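Side-chain contacts in flavodoxin (Aquifex aeolicus, PDB 2ARK), which probably serves as a low-potential electron donor to redox enzymes, carrying FMN as its cofactor: residues 24-29 with 37-42; 5-10 with 159-164; 19-24 with 137-142; 56-61 with 112-117; 88-93 with 167-172. All coordinates share one frame; numbering follows the deposited sequence.

All five contacts pack helices against one parallel sheet of the flavodoxin fold. Contacts 1, 2, 3 and 5 lie on the face covered by helices 17-30 and 148-168, whereas contact 4 lies on the other face, under helix 104-117. Contacts 1 and 3 share helix 17-30, and their centres are about 10 Å apart. Contacts 2 and 5 share helix 148-168, with centres about 8 Å apart, and Leu161 of contact 2 packs on Cys92 of contact 5. The widest separation, about 20 Å between centres, is that of contacts 3 and 5. In flavodoxins FMN binds at the C-terminal ends of the strands; the contacts here are made by the helix and sheet layers themselves.

Contact 1. Residues 24-29 with 37-42; sequences LVAEGA and VRLKHV
Val37 turns its side chain up against helix 24-29, where it meets Ala26 and Ala29. Its CB leaves the strand toward the helix and forks into two methyls, each serving a different alanine one turn of the helix apart. CG1, anti to the backbone N (chi1 178°), reaches CB of Ala26 at 3.9 Å. CG2, placed beside the backbone N, comes to 3.6 Å from CB of Ala29. Both methyls are also near the carbonyl of Ala26, whose O lies 4.1 Å from Val37 CG1. This is the closing half of a beta-alpha-beta unit: strand 5-11 leads into helix 17-30, and strand 35-41 returns in the sheet beside the first. Helix and strand segments run nearly antiparallel, at 175°, and their axes come within 8.9 Å, a close spacing, consistent with alanines on the facing side of the helix. Two residues farther along the strand, on the same side, Leu39 adds a looser touch, its CD2 lying 4.4 Å from CB of Ala26. Arg38, between them, points to the other side of the sheet and pairs with Asp49.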
# COMPACT_ATOMS: atom_id res chain seq x y z
N LEU A 24 6.03 -16.18 20.17
CA LEU A 24 4.61 -16.49 20.29
C LEU A 24 4.02 -17.01 18.99
O LEU A 24 3.20 -17.93 19.01
CB LEU A 24 3.83 -15.28 20.77
CG LEU A 24 4.04 -14.97 22.27
CD1 LEU A 24 3.69 -13.51 22.59
CD2 LEU A 24 3.31 -15.96 23.18
N VAL A 25 4.47 -16.44 17.86
CA VAL A 25 4.11 -16.97 16.54
C VAL A 25 4.57 -18.44 16.41
O VAL A 25 3.81 -19.32 15.97
CB VAL A 25 4.68 -16.09 15.37
CG1 VAL A 25 4.41 -16.73 14.01
CG2 VAL A 25 4.11 -14.70 15.42
N ALA A 26 5.81 -18.69 16.84
CA ALA A 26 6.46 -19.98 16.73
C ALA A 26 5.76 -21.02 17.60
O ALA A 26 5.59 -22.17 17.19
CB ALA A 26 7.90 -19.86 17.12
N GLU A 27 5.40 -20.60 18.82
CA GLU A 27 4.56 -21.38 19.70
C GLU A 27 3.18 -21.63 19.07
O GLU A 27 2.66 -22.72 19.13
CB GLU A 27 4.41 -20.68 21.04
CG GLU A 27 3.53 -21.41 22.03
CD GLU A 27 3.04 -20.52 23.15
OE1 GLU A 27 1.86 -20.64 23.54
OE2 GLU A 27 3.84 -19.70 23.64
N GLY A 28 2.60 -20.60 18.45
CA GLY A 28 1.36 -20.75 17.68
C GLY A 28 1.44 -21.91 16.68
O GLY A 28 0.54 -22.75 16.66
N ALA A 29 2.51 -21.96 15.87
CA ALA A 29 2.67 -22.98 14.84
C ALA A 29 2.94 -24.36 15.42
O ALA A 29 2.43 -25.36 14.92
CB ALA A 29 3.79 -22.59 13.88
N VAL A 37 8.99 -26.34 13.45
CA VAL A 37 9.25 -24.89 13.42
C VAL A 37 10.75 -24.55 13.58
O VAL A 37 11.44 -25.12 14.41
CB VAL A 37 8.36 -24.15 14.48
CG1 VAL A 37 8.63 -22.63 14.52
CG2 VAL A 37 6.89 -24.42 14.19
N ARG A 38 11.24 -23.62 12.76
CA ARG A 38 12.58 -23.07 12.96
C ARG A 38 12.33 -21.62 13.33
O ARG A 38 11.56 -20.95 12.66
CB ARG A 38 13.43 -23.19 11.68
CG ARG A 38 14.49 -24.21 11.78
CD ARG A 38 14.51 -25.26 10.67
NE ARG A 38 15.54 -25.01 9.67
CZ ARG A 38 16.19 -25.93 8.97
NH1 ARG A 38 15.97 -27.22 9.15
NH2 ARG A 38 17.11 -25.56 8.10
N LEU A 39 12.95 -21.15 14.43
CA LEU A 39 12.90 -19.72 14.84
C LEU A 39 14.28 -19.07 14.69
O LEU A 39 15.25 -19.50 15.35
CB LEU A 39 12.39 -19.61 16.27
CG LEU A 39 12.33 -18.27 17.01
CD1 LEU A 39 11.44 -17.21 16.29
CD2 LEU A 39 11.87 -18.49 18.46
N LYS A 40 14.41 -18.08 13.81
CA LYS A 40 15.73 -17.42 13.61
C LYS A 40 15.65 -15.90 13.62
O LYS A 40 14.73 -15.34 13.09
CB LYS A 40 16.39 -17.85 12.30
CG LYS A 40 16.36 -19.35 12.00
CD LYS A 40 17.65 -20.07 12.34
CE LYS A 40 17.45 -21.60 12.10
NZ LYS A 40 18.72 -22.47 11.94
N HIS A 41 16.63 -15.24 14.24
CA HIS A 41 16.88 -13.82 13.98
C HIS A 41 17.45 -13.70 12.53
O HIS A 41 18.13 -14.61 12.04
CB HIS A 41 17.83 -13.25 15.05
CG HIS A 41 18.19 -11.81 14.86
ND1 HIS A 41 17.35 -10.78 15.21
CD2 HIS A 41 19.30 -11.23 14.35
CE1 HIS A 41 17.92 -9.62 14.91
NE2 HIS A 41 19.10 -9.87 14.38
N VAL A 42 17.16 -12.59 11.84
CA VAL A 42 17.68 -12.35 10.50
C VAL A 42 19.22 -12.57 10.32
O VAL A 42 19.64 -13.11 9.29
CB VAL A 42 17.24 -10.97 9.93
CG1 VAL A 42 17.82 -9.83 10.70
CG2 VAL A 42 17.64 -10.84 8.49

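Contact 2. Residues 5-10 with 159-164; sequences GKVLVI and RRLAEW
Val7 and Leu161 meet tip to tip, one reaching out of the sheet and the other down from the helix. The methyls that touch are CG1 of Val7 and CD1 of Leu161, only 3.4 Å apart, which is tight for two carbons. On the valine side, CG1 stands anti to the backbone N (chi1 168°), while the second branch, CG2, swings beside that N and lies 4.3 Å from CA of Ala162. Leu161 is extended through both torsions: CG is roughly anti to the backbone N and CD1 roughly anti to CA (chi2 -152°), which carries the methyl the full length of the side chain toward the strand.

Polar groups keep to other sides of the helix. Glu163 receives a short bond from Arg160, whose NE lies 2.7 Å from OE1 and sends a nearly straight N-H (171°) to it, with the carboxylate oxygen almost in the guanidinium plane. Its other oxygen, OE2, has a weak salt bridge with NH1 of Arg159 at 3.4 Å, so Arg160 provides the firm grip and Arg159 only a weak second one. Arg160 also lays its CD over one face of the Trp164 indole, toward its rim, and pairs with Asp127, while Trp164 packs on Leu121 of a second subunit.

With its apolar residues turned to the sheet, helix 148-168 covers strand 5-11 of the parallel sheet, as in the alpha/beta sandwich of the flavodoxin-like fold.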
# COMPACT_ATOMS: atom_id res chain seq x y z
N GLY A 5 4.71 -30.49 8.50
CA GLY A 5 4.71 -29.13 7.98
C GLY A 5 5.94 -28.41 8.48
O GLY A 5 6.32 -28.53 9.63
N LYS A 6 6.60 -27.68 7.59
CA LYS A 6 7.85 -26.99 7.90
C LYS A 6 7.59 -25.47 7.91
O LYS A 6 7.25 -24.89 6.86
CB LYS A 6 8.91 -27.34 6.84
CG LYS A 6 9.55 -28.69 7.00
CD LYS A 6 9.59 -29.40 5.66
CE LYS A 6 10.93 -29.29 4.95
NZ LYS A 6 10.78 -29.69 3.52
N VAL A 7 7.70 -24.87 9.10
CA VAL A 7 7.45 -23.44 9.31
C VAL A 7 8.72 -22.67 9.76
O VAL A 7 9.41 -23.07 10.70
CB VAL A 7 6.26 -23.23 10.29
CG1 VAL A 7 6.14 -21.78 10.76
CG2 VAL A 7 4.95 -23.64 9.63
N LEU A 8 9.02 -21.58 9.07
CA LEU A 8 10.13 -20.69 9.42
C LEU A 8 9.57 -19.42 10.02
O LEU A 8 8.77 -18.72 9.39
CB LEU A 8 10.95 -20.31 8.18
CG LEU A 8 12.44 -19.97 8.21
CD1 LEU A 8 12.74 -18.89 7.18
CD2 LEU A 8 13.10 -19.60 9.60
N VAL A 9 9.97 -19.14 11.25
CA VAL A 9 9.68 -17.83 11.82
C VAL A 9 11.00 -17.08 11.81
O VAL A 9 11.93 -17.46 12.49
CB VAL A 9 9.07 -17.92 13.24
CG1 VAL A 9 8.68 -16.51 13.77
CG2 VAL A 9 7.86 -18.83 13.22
N ILE A 10 11.07 -16.03 11.01
CA ILE A 10 12.31 -15.27 10.88
C ILE A 10 11.99 -13.82 11.27
O ILE A 10 10.96 -13.31 10.86
CB ILE A 10 12.90 -15.43 9.43
CG1 ILE A 10 14.25 -14.78 9.31
CG2 ILE A 10 11.94 -14.90 8.31
CD1 ILE A 10 14.60 -14.52 7.80
N ARG A 159 -0.41 -20.36 14.18
CA ARG A 159 -1.48 -21.37 14.10
C ARG A 159 -2.08 -21.45 12.69
O ARG A 159 -2.17 -22.54 12.12
CB ARG A 159 -2.63 -20.97 15.04
CG ARG A 159 -3.37 -22.06 15.75
CD ARG A 159 -3.67 -23.33 14.97
NE ARG A 159 -3.24 -24.46 15.78
CZ ARG A 159 -4.00 -25.38 16.36
NH1 ARG A 159 -5.31 -25.44 16.21
NH2 ARG A 159 -3.40 -26.29 17.09
N ARG A 160 -2.52 -20.31 12.16
CA ARG A 160 -3.10 -20.26 10.84
C ARG A 160 -2.07 -20.58 9.76
O ARG A 160 -2.38 -21.25 8.78
CB ARG A 160 -3.82 -18.92 10.60
CG ARG A 160 -4.76 -18.89 9.37
CD ARG A 160 -5.90 -19.93 9.35
NE ARG A 160 -6.48 -20.20 10.68
CZ ARG A 160 -7.30 -19.37 11.35
NH1 ARG A 160 -7.67 -18.20 10.83
NH2 ARG A 160 -7.75 -19.73 12.54
N LEU A 161 -0.84 -20.11 9.95
CA LEU A 161 0.27 -20.47 9.05
C LEU A 161 0.43 -21.98 8.98
O LEU A 161 0.50 -22.54 7.89
CB LEU A 161 1.56 -19.85 9.54
CG LEU A 161 2.68 -19.47 8.57
CD1 LEU A 161 4.00 -19.54 9.29
CD2 LEU A 161 2.72 -20.23 7.22
N ALA A 162 0.45 -22.63 10.14
CA ALA A 162 0.68 -24.07 10.23
C ALA A 162 -0.50 -24.82 9.62
O ALA A 162 -0.32 -25.85 8.96
CB ALA A 162 0.90 -24.48 11.66
N GLU A 163 -1.70 -24.30 9.86
CA GLU A 163 -2.93 -24.82 9.29
C GLU A 163 -2.98 -24.69 7.76
O GLU A 163 -3.40 -25.62 7.10
CB GLU A 163 -4.12 -24.13 9.93
CG GLU A 163 -4.37 -24.59 11.37
CD GLU A 163 -5.40 -23.72 12.13
OE1 GLU A 163 -5.62 -22.55 11.70
OE2 GLU A 163 -5.96 -24.20 13.15
N TRP A 164 -2.54 -23.57 7.20
CA TRP A 164 -2.52 -23.43 5.73
C TRP A 164 -1.47 -24.37 5.12
O TRP A 164 -1.70 -24.98 4.07
CB TRP A 164 -2.25 -21.99 5.28
CG TRP A 164 -3.33 -20.96 5.53
CD1 TRP A 164 -3.14 -19.65 5.74
CD2 TRP A 164 -4.76 -21.16 5.58
NE1 TRP A 164 -4.33 -19.00 5.92
CE2 TRP A 164 -5.35 -19.89 5.82
CE3 TRP A 164 -5.60 -22.28 5.45
CZ2 TRP A 164 -6.73 -19.70 5.96
CZ3 TRP A 164 -6.99 -22.10 5.57
CH2 TRP A 164 -7.54 -20.80 5.82

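Contact 3. Residues 19-24 with 137-142; sequences KKMAEL and YGAVVA
In the alpha/beta sandwich of the flavodoxin fold, helix 17-30 lies over one face of the parallel sheet, and Met21, a selenomethionine, spans the gap from it to Ala139 and Val141 on strand 139-142. The segments are well separated: their axes approach no closer than 10.3 Å and run at 145°, leaving one long side chain to make the connection. Its conformation provides the reach. CG is anti to the carbonyl carbon and SE continues anti to CA (chi2 -177°), before a bend at the selenium (chi3 80°) turns the terminal methyl over the strand.

Ala139 and Val141 project toward the helix, as alternate residues of a strand do, and Val140 between them points to the opposite side of the sheet. The methyl settles between the two. From CE it is 3.9 Å to CB of Ala139 and 3.8 Å to CG2 of Val141, the branch set beside the backbone N of that valine. Phe94 of the neighbouring strand and Cys154 of helix 148-168 also touch Met21, placing this side chain in the buried layer between the helices and the sheet. Beneath CE lies the peptide joining Ala139 to Val140: the methyl sits over its face, 3.3 Å from O of Ala139.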
# COMPACT_ATOMS: atom_id res chain seq x y z
N LYS A 19 10.95 -9.85 18.75
CA LYS A 19 11.43 -11.17 19.22
C LYS A 19 10.38 -11.84 20.10
O LYS A 19 10.09 -13.01 19.92
CB LYS A 19 12.80 -11.11 19.95
CG LYS A 19 13.53 -12.52 20.04
CD LYS A 19 14.41 -12.73 21.27
CE LYS A 19 15.22 -14.03 21.22
NZ LYS A 19 16.62 -13.95 21.92
N LYS A 20 9.80 -11.12 21.05
CA LYS A 20 8.72 -11.66 21.87
C LYS A 20 7.50 -12.08 21.02
O LYS A 20 6.96 -13.17 21.21
CB LYS A 20 8.34 -10.69 23.00
CG LYS A 20 9.26 -10.79 24.24
CD LYS A 20 10.68 -10.23 23.96
CE LYS A 20 11.88 -11.00 24.66
NZ LYS A 20 13.24 -10.67 24.03
N MSE A 21 7.10 -11.25 20.04
CA MSE A 21 6.09 -11.66 19.05
C MSE A 21 6.48 -12.93 18.31
O MSE A 21 5.66 -13.79 18.13
CB MSE A 21 5.84 -10.59 18.01
CG MSE A 21 5.36 -9.28 18.56
SE MSE A 21 4.97 -8.02 17.12
CE MSE A 21 3.15 -8.70 16.58
N ALA A 22 7.74 -13.03 17.90
CA ALA A 22 8.22 -14.15 17.06
C ALA A 22 8.15 -15.47 17.79
O ALA A 22 7.86 -16.52 17.20
CB ALA A 22 9.63 -13.88 16.63
N GLU A 23 8.40 -15.39 19.10
CA GLU A 23 8.41 -16.58 19.95
C GLU A 23 6.99 -17.10 20.09
O GLU A 23 6.77 -18.31 20.12
CB GLU A 23 9.01 -16.26 21.31
CG GLU A 23 10.50 -16.15 21.33
CD GLU A 23 11.03 -15.51 22.61
OE1 GLU A 23 10.24 -14.93 23.39
OE2 GLU A 23 12.25 -15.58 22.87
N LEU A 24 6.03 -16.18 20.17
CA LEU A 24 4.61 -16.49 20.29
C LEU A 24 4.02 -17.01 18.99
O LEU A 24 3.20 -17.93 19.01
CB LEU A 24 3.83 -15.28 20.77
CG LEU A 24 4.04 -14.97 22.27
CD1 LEU A 24 3.69 -13.51 22.59
CD2 LEU A 24 3.31 -15.96 23.18
N TYR A 137 -3.90 -8.23 8.42
CA TYR A 137 -2.73 -8.14 7.51
C TYR A 137 -1.48 -8.74 8.14
O TYR A 137 -0.42 -8.82 7.52
CB TYR A 137 -2.54 -6.70 6.96
CG TYR A 137 -3.81 -6.31 6.25
CD1 TYR A 137 -4.79 -5.54 6.90
CD2 TYR A 137 -4.10 -6.84 5.00
CE1 TYR A 137 -6.04 -5.26 6.26
CE2 TYR A 137 -5.36 -6.58 4.35
CZ TYR A 137 -6.31 -5.78 4.98
OH TYR A 137 -7.52 -5.52 4.33
N GLY A 138 -1.64 -9.19 9.37
CA GLY A 138 -0.56 -9.84 10.10
C GLY A 138 -0.72 -9.47 11.55
O GLY A 138 -1.52 -8.58 11.88
N ALA A 139 0.00 -10.15 12.42
CA ALA A 139 -0.05 -9.81 13.83
C ALA A 139 0.65 -8.46 14.08
O ALA A 139 1.75 -8.25 13.64
CB ALA A 139 0.54 -10.95 14.69
N VAL A 140 -0.03 -7.53 14.75
CA VAL A 140 0.53 -6.20 15.04
C VAL A 140 0.30 -5.86 16.54
O VAL A 140 -0.73 -6.25 17.12
CB VAL A 140 -0.07 -5.08 14.09
CG1 VAL A 140 0.30 -5.33 12.60
CG2 VAL A 140 -1.63 -4.97 14.25
N VAL A 141 1.26 -5.16 17.14
CA VAL A 141 1.20 -4.75 18.54
C VAL A 141 1.92 -3.41 18.66
O VAL A 141 2.81 -3.10 17.85
CB VAL A 141 1.89 -5.82 19.50
CG1 VAL A 141 1.87 -5.33 20.92
CG2 VAL A 141 1.17 -7.21 19.43
N ALA A 142 1.55 -2.58 19.63
CA ALA A 142 2.40 -1.46 19.96
C ALA A 142 3.27 -1.85 21.17
O ALA A 142 2.75 -2.27 22.22
CB ALA A 142 1.60 -0.22 20.22

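Contact 4. Residues 56-61 with 112-117; sequences LAVGSP and LTMLMN
Val58 and Leu115 account for most of the buried surface, about 50 Å² on each, and meet tip to tip between strand and helix. Their touching atoms are CG2 of Val58 and CD2 of Leu115, 3.7 Å apart. Leu115 extends from the helix with CG anti to its carbonyl carbon, beside the backbone N (chi1 -64°), and directs CD2 to the valine.

The other branch of the valine, CG1, serves a second partner one residue earlier on the helix. Met114, a selenomethionine, runs extended through its first two torsions and then bends at the selenium (chi3 56°), bringing CE to 4.2 Å from CG1 of Val58. One valine therefore meets two neighbouring helix residues, one with each methyl. Phe75 of helix 69-78 touches all three side chains, so the two helices of this layer close over the strand together. Ala57, pointing to the other side of the sheet, belongs to the layer under helix 17-30.

No hydrogen bond joins the segments. Every atom in touch is an aliphatic carbon and all three residues are buried, which implies that this part of the packing of helix 104-117 on strand 55-61, in this doubly wound flavodoxin fold, rests on hydrophobic burial and the fit of the branches.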
# COMPACT_ATOMS: atom_id res chain seq x y z
N LEU A 56 6.30 -19.35 5.93
CA LEU A 56 7.15 -18.35 6.59
C LEU A 56 6.32 -17.29 7.32
O LEU A 56 5.35 -16.78 6.75
CB LEU A 56 8.01 -17.59 5.58
CG LEU A 56 9.09 -18.34 4.82
CD1 LEU A 56 8.44 -19.07 3.60
CD2 LEU A 56 10.14 -17.34 4.38
N ALA A 57 6.71 -16.96 8.55
CA ALA A 57 6.24 -15.73 9.18
C ALA A 57 7.44 -14.79 9.27
O ALA A 57 8.49 -15.18 9.73
CB ALA A 57 5.63 -16.01 10.56
N VAL A 58 7.29 -13.58 8.77
CA VAL A 58 8.41 -12.66 8.72
C VAL A 58 8.04 -11.46 9.57
O VAL A 58 7.03 -10.83 9.31
CB VAL A 58 8.71 -12.24 7.24
CG1 VAL A 58 9.82 -11.17 7.20
CG2 VAL A 58 9.02 -13.46 6.34
N GLY A 59 8.82 -11.16 10.60
CA GLY A 59 8.49 -10.06 11.50
C GLY A 59 9.54 -9.00 11.52
O GLY A 59 10.73 -9.27 11.37
N SER A 60 9.10 -7.76 11.68
CA SER A 60 10.03 -6.67 11.75
C SER A 60 9.47 -5.62 12.67
O SER A 60 8.25 -5.46 12.74
CB SER A 60 10.18 -6.05 10.37
OG SER A 60 11.03 -4.89 10.37
N PRO A 61 10.35 -4.85 13.35
CA PRO A 61 9.84 -3.63 13.97
C PRO A 61 9.29 -2.71 12.87
O PRO A 61 9.75 -2.78 11.72
CB PRO A 61 11.10 -3.01 14.61
CG PRO A 61 12.28 -3.63 13.85
CD PRO A 61 11.80 -5.02 13.53
N LEU A 112 4.53 -8.12 3.28
CA LEU A 112 3.72 -8.87 2.32
C LEU A 112 4.07 -8.57 0.85
O LEU A 112 4.07 -9.47 0.02
CB LEU A 112 2.22 -8.66 2.59
CG LEU A 112 1.71 -9.25 3.92
CD1 LEU A 112 0.28 -8.76 4.25
CD2 LEU A 112 1.81 -10.77 3.99
N THR A 113 4.40 -7.32 0.54
CA THR A 113 4.72 -6.98 -0.83
C THR A 113 6.05 -7.53 -1.25
O THR A 113 6.25 -7.91 -2.40
CB THR A 113 4.46 -5.46 -1.18
OG1 THR A 113 5.63 -4.84 -1.74
CG2 THR A 113 3.99 -4.72 -0.01
N MSE A 114 6.96 -7.60 -0.31
CA MSE A 114 8.25 -8.19 -0.51
C MSE A 114 8.10 -9.71 -0.72
O MSE A 114 8.69 -10.27 -1.64
CB MSE A 114 9.07 -7.88 0.74
CG MSE A 114 10.52 -8.07 0.61
SE MSE A 114 11.43 -7.68 2.32
CE MSE A 114 10.46 -8.94 3.66
N LEU A 115 7.29 -10.34 0.11
CA LEU A 115 7.02 -11.75 -0.00
C LEU A 115 6.31 -12.09 -1.30
O LEU A 115 6.64 -13.11 -1.93
CB LEU A 115 6.19 -12.25 1.19
CG LEU A 115 6.90 -12.15 2.54
CD1 LEU A 115 5.87 -12.17 3.68
CD2 LEU A 115 7.96 -13.21 2.76
N MSE A 116 5.36 -11.25 -1.72
CA MSE A 116 4.66 -11.50 -2.97
C MSE A 116 5.57 -11.45 -4.14
O MSE A 116 5.38 -12.16 -5.14
CB MSE A 116 3.51 -10.54 -3.17
CG MSE A 116 2.32 -10.97 -2.37
SE MSE A 116 0.73 -9.88 -2.75
CE MSE A 116 1.35 -8.10 -1.88
N ASN A 117 6.60 -10.62 -4.02
CA ASN A 117 7.52 -10.44 -5.12
C ASN A 117 8.24 -11.74 -5.44
O ASN A 117 8.60 -11.98 -6.58
CB ASN A 117 8.50 -9.33 -4.78
CG ASN A 117 9.14 -8.74 -5.99
OD1 ASN A 117 10.15 -9.25 -6.47
ND2 ASN A 117 8.58 -7.62 -6.47

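Contact 5. Residues 88-93 with 167-172; sequences GKIACA and IFVDGR
The ring of Phe168, which CD1 of Ile90 approaches obliquely, carries CG2 of its neighbour Ile167 on one face, 3.5 Å above the plane and shifted toward the rim. A second flat group, the guanidinium of Arg172, has OD1 of Asp170 at its edge, in plane, in a weak salt bridge from NE at 3.4 Å. In the flavodoxin fold this is where the C-terminal end of helix 148-168 reaches the N-terminal end of strand 90-97, on one face of the parallel sheet. Past the helix the chain turns at Gly171, whose positive phi (90°) takes it out of the helical conformation.

Ile90 supplies the sheet side of the contact alone. Its CG1 is anti to the carbonyl carbon (chi1 -63°) and CD1 continues anti to CA, an extended shape that points the methyl at the helix end. There the isoleucine side chain runs roughly perpendicular to that of Phe168, whose CB is its atom nearest CD1, at 4.1 Å. A second subunit also borders this site, with its Leu121 packing on Ile90 and its Gly88 on Phe168. Val169 lies alongside, its side chain running counter to that of Ile90, with its CG1 4.2 Å from CD1 of Ile90.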
# COMPACT_ATOMS: atom_id res chain seq x y z
N GLY A 88 5.37 -20.10 -4.60
CA GLY A 88 4.36 -20.96 -3.99
C GLY A 88 4.63 -21.39 -2.55
O GLY A 88 3.94 -22.26 -2.03
N LYS A 89 5.63 -20.79 -1.92
CA LYS A 89 5.74 -20.88 -0.47
C LYS A 89 4.62 -20.04 0.08
O LYS A 89 4.14 -19.15 -0.62
CB LYS A 89 7.11 -20.41 0.06
CG LYS A 89 8.16 -21.48 -0.07
CD LYS A 89 9.54 -21.00 0.30
CE LYS A 89 10.57 -21.87 -0.40
NZ LYS A 89 10.42 -23.29 -0.03
N ILE A 90 4.20 -20.36 1.30
CA ILE A 90 3.12 -19.66 1.98
C ILE A 90 3.75 -18.80 3.06
O ILE A 90 4.62 -19.27 3.80
CB ILE A 90 2.11 -20.67 2.59
CG1 ILE A 90 1.45 -21.48 1.46
CG2 ILE A 90 1.05 -19.96 3.42
CD1 ILE A 90 0.69 -22.70 1.89
N ALA A 91 3.34 -17.52 3.13
CA ALA A 91 3.95 -16.55 4.05
C ALA A 91 2.95 -15.55 4.61
O ALA A 91 1.90 -15.32 4.02
CB ALA A 91 5.10 -15.81 3.37
N CYS A 92 3.29 -15.00 5.78
CA CYS A 92 2.58 -13.89 6.44
C CYS A 92 3.61 -13.00 7.15
O CYS A 92 4.81 -13.27 7.06
CB CYS A 92 1.57 -14.45 7.44
SG CYS A 92 2.33 -15.56 8.68
N ALA A 93 3.13 -11.98 7.87
CA ALA A 93 3.94 -10.86 8.36
C ALA A 93 3.56 -10.56 9.79
O ALA A 93 2.43 -10.85 10.20
CB ALA A 93 3.71 -9.58 7.46
N ILE A 167 -3.06 -27.84 5.24
CA ILE A 167 -4.15 -27.99 4.27
C ILE A 167 -3.60 -28.11 2.86
O ILE A 167 -3.86 -29.09 2.17
CB ILE A 167 -5.17 -26.82 4.37
CG1 ILE A 167 -6.00 -26.97 5.64
CG2 ILE A 167 -6.11 -26.77 3.16
CD1 ILE A 167 -6.79 -25.71 6.00
N PHE A 168 -2.80 -27.12 2.48
CA PHE A 168 -2.36 -26.95 1.11
C PHE A 168 -1.10 -27.69 0.70
O PHE A 168 -0.95 -27.99 -0.47
CB PHE A 168 -2.22 -25.45 0.80
CG PHE A 168 -3.50 -24.70 1.00
CD1 PHE A 168 -3.57 -23.64 1.91
CD2 PHE A 168 -4.67 -25.08 0.30
CE1 PHE A 168 -4.76 -22.95 2.11
CE2 PHE A 168 -5.86 -24.41 0.50
CZ PHE A 168 -5.92 -23.34 1.41
N VAL A 169 -0.18 -27.98 1.63
CA VAL A 169 0.97 -28.79 1.22
C VAL A 169 0.93 -30.22 1.73
O VAL A 169 1.29 -31.14 1.00
CB VAL A 169 2.38 -28.10 1.38
CG1 VAL A 169 2.26 -26.58 1.60
CG2 VAL A 169 3.23 -28.75 2.43
N ASP A 170 0.48 -30.40 2.97
CA ASP A 170 0.32 -31.75 3.52
C ASP A 170 -0.97 -32.39 3.00
O ASP A 170 -1.06 -33.61 2.89
CB ASP A 170 0.30 -31.75 5.04
CG ASP A 170 0.32 -33.17 5.62
OD1 ASP A 170 -0.65 -33.57 6.32
OD2 ASP A 170 1.31 -33.90 5.33
N GLY A 171 -1.97 -31.57 2.71
CA GLY A 171 -3.17 -32.06 2.10
C GLY A 171 -4.28 -32.49 3.04
O GLY A 171 -5.17 -33.18 2.59
N ARG A 172 -4.23 -32.09 4.31
CA ARG A 172 -5.38 -32.23 5.24
C ARG A 172 -6.62 -31.41 4.79
O ARG A 172 -7.00 -30.43 5.43
CB ARG A 172 -4.99 -31.89 6.70
CG ARG A 172 -3.87 -32.78 7.30
CD ARG A 172 -3.62 -32.52 8.79
NE ARG A 172 -2.21 -32.20 9.05
CZ ARG A 172 -1.72 -31.73 10.20
NH1 ARG A 172 -0.42 -31.46 10.31
NH2 ARG A 172 -2.51 -31.52 11.26